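Local coordinates for cupin 2, conserved barrel (Desulfitobacterium hafniense, PDB 2OZJ), which is of unknown function but belongs to the cupin superfamily and folds as its conserved beta barrel, at residues Q26-A31 against L42-D47. Sequence-based numbering, arbitrary orientation.
Sequences QVLSMA and LFSFAD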
loop_
_atom_site.group_PDB
_atom_site.type_symbol
_atom_site.label_atom_id
_atom_site.label_comp_id
_atom_site.label_asym_id
_atom_site.label_seq_id
_atom_site.Cartn_x
_atom_site.Cartn_y
_atom_site.Cartn_z
ATOM N N GLN A 26 21.217 6.705 -8.762
ATOM C CA GLN A 26 20.082 6.795 -9.685
ATOM C C GLN A 26 18.783 6.758 -8.918
ATOM O O GLN A 26 18.697 6.192 -7.824
ATOM C CB GLN A 26 20.143 5.679 -10.717
ATOM C CG GLN A 26 21.449 5.799 -11.472
ATOM C CD GLN A 26 21.765 4.784 -12.582
ATOM O OE1 GLN A 26 22.535 5.114 -13.506
ATOM N NE2 GLN A 26 21.273 3.586 -12.459
ATOM N N VAL A 27 17.777 7.392 -9.507
ATOM C CA VAL A 27 16.432 7.395 -8.983
ATOM C C VAL A 27 15.614 6.489 -9.903
ATOM O O VAL A 27 15.648 6.650 -11.127
ATOM C CB VAL A 27 15.846 8.809 -8.983
ATOM C CG1 VAL A 27 14.407 8.766 -8.511
ATOM C CG2 VAL A 27 16.774 9.801 -8.161
ATOM N N LEU A 28 14.894 5.534 -9.329
ATOM C CA LEU A 28 14.036 4.632 -10.106
ATOM C C LEU A 28 12.566 4.827 -9.709
ATOM O O LEU A 28 12.261 5.151 -8.574
ATOM C CB LEU A 28 14.396 3.153 -9.917
ATOM C CG LEU A 28 15.634 2.561 -10.572
ATOM C CD1 LEU A 28 16.889 3.228 -10.056
ATOM C CD2 LEU A 28 15.691 1.067 -10.343
ATOM N N SER A 29 11.661 4.705 -10.668
ATOM C CA SER A 29 10.225 4.819 -10.390
ATOM C C SER A 29 9.444 3.842 -11.254
ATOM O O SER A 29 9.840 3.519 -12.384
ATOM C CB SER A 29 9.710 6.246 -10.614
ATOM O OG SER A 29 9.790 6.621 -11.959
HETATM N N MSE A 30 8.303 3.406 -10.713
HETATM C CA MSE A 30 7.390 2.547 -11.454
HETATM C C MSE A 30 5.962 2.891 -11.078
HETATM O O MSE A 30 5.662 2.934 -9.868
HETATM C CB MSE A 30 7.691 1.081 -11.164
HETATM C CG MSE A 30 6.836 0.156 -12.027
HETATM SE SE MSE A 30 7.446 -1.644 -12.248
HETATM C CE MSE A 30 7.027 -2.255 -10.453
ATOM N N ALA A 31 5.121 3.197 -12.070
ATOM C CA ALA A 31 3.704 3.428 -11.809
ATOM C C ALA A 31 2.993 2.080 -11.611
ATOM O O ALA A 31 3.231 1.117 -12.379
ATOM C CB ALA A 31 3.068 4.168 -12.924
ATOM N N LEU A 42 5.932 3.195 -7.075
ATOM C CA LEU A 42 7.104 2.731 -6.331
ATOM C C LEU A 42 8.290 3.635 -6.698
ATOM O O LEU A 42 8.472 3.962 -7.873
ATOM C CB LEU A 42 7.487 1.288 -6.679
ATOM C CG LEU A 42 6.605 0.151 -6.238
ATOM C CD1 LEU A 42 7.287 -1.188 -6.596
ATOM C CD2 LEU A 42 6.240 0.320 -4.719
ATOM N N PHE A 43 9.090 4.010 -5.714
ATOM C CA PHE A 43 10.264 4.822 -5.939
ATOM C C PHE A 43 11.412 4.252 -5.145
ATOM O O PHE A 43 11.208 3.690 -4.044
ATOM C CB PHE A 43 10.124 6.252 -5.435
ATOM C CG PHE A 43 9.121 7.045 -6.126
ATOM C CD1 PHE A 43 9.385 7.614 -7.382
ATOM C CD2 PHE A 43 7.896 7.294 -5.547
ATOM C CE1 PHE A 43 8.410 8.402 -8.054
ATOM C CE2 PHE A 43 6.917 8.050 -6.252
ATOM C CZ PHE A 43 7.184 8.604 -7.484
ATOM N N SER A 44 12.620 4.461 -5.662
ATOM C CA SER A 44 13.818 4.243 -4.876
ATOM C C SER A 44 14.865 5.276 -5.210
ATOM O O SER A 44 14.991 5.677 -6.385
ATOM C CB SER A 44 14.350 2.873 -5.151
ATOM O OG SER A 44 14.838 2.772 -6.455
ATOM N N PHE A 45 15.585 5.736 -4.190
ATOM C CA PHE A 45 16.770 6.540 -4.363
ATOM C C PHE A 45 17.570 6.541 -3.079
ATOM O O PHE A 45 17.153 5.934 -2.080
ATOM C CB PHE A 45 16.456 7.956 -4.874
ATOM C CG PHE A 45 15.563 8.771 -3.989
ATOM C CD1 PHE A 45 14.194 8.635 -4.070
ATOM C CD2 PHE A 45 16.107 9.732 -3.123
ATOM C CE1 PHE A 45 13.362 9.401 -3.270
ATOM C CE2 PHE A 45 15.288 10.518 -2.327
ATOM C CZ PHE A 45 13.914 10.349 -2.396
ATOM N N ALA A 46 18.689 7.247 -3.093
ATOM C CA ALA A 46 19.576 7.288 -1.942
ATOM C C ALA A 46 19.783 8.738 -1.577
ATOM O O ALA A 46 19.868 9.609 -2.454
ATOM C CB ALA A 46 20.917 6.635 -2.268
ATOM N N ASP A 47 19.855 9.007 -0.278
ATOM C CA ASP A 47 20.216 10.337 0.231
ATOM C C ASP A 47 19.332 11.463 -0.390
ATOM O O ASP A 47 18.094 11.307 -0.481
ATOM C CB ASP A 47 21.729 10.497 0.074
ATOM C CG ASP A 47 22.513 9.432 0.895
ATOM O OD1 ASP A 47 22.073 9.065 2.008
ATOM O OD2 ASP A 47 23.563 8.948 0.444
HETATM O O HOH W 1 17.464 3.868 -6.649
HETATM O O HOH W 2 19.893 7.661 -5.623
#
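Met-30 and Leu-42 sit side by side on one face of an antiparallel beta hairpin in the cupin barrel. The hairpin joins strands 28-34 and 38-46. Selenomethionine Met-30 has CG anti to its backbone N (chi1 -175°) and a bend at chi3. Its terminal CE lies 4.0 Å from CD1 of Leu-42. Leu-42 is buried and also packs on Leu-105 of strand 102-109. Leu-28 and Ser-44 share this face. CB of Leu-28 lies against OG of Ser-44 at 3.5 Å, a van der Waals contact; the hydroxyl is hydrogen-bonded to Glu-21 O.

On the other face, Ser-29 and Phe-43 form a non-hydrogen-bonded pair. CB of Ser-29 approaches the Phe-43 ring obliquely, 3.5 Å from CD1. Val-27 and Phe-45 point the same way, with CG2 of Val-27 3.8 Å from CB of Phe-45. The Phe-45 ring meets Phe-102 edge-to-face.

Four backbone hydrogen bonds join the strands, two in each of the pairs Leu-28/Ser-44 and Met-30/Leu-42. Past Val-27 and Phe-45 the chains diverge, and two waters lie between them near Gln-26. One water donates to both Gln-26 O and Ser-44 OG. A second accepts from Ala-46 N at 2.8 Å and lies 2.9 Å from Gln-26 O.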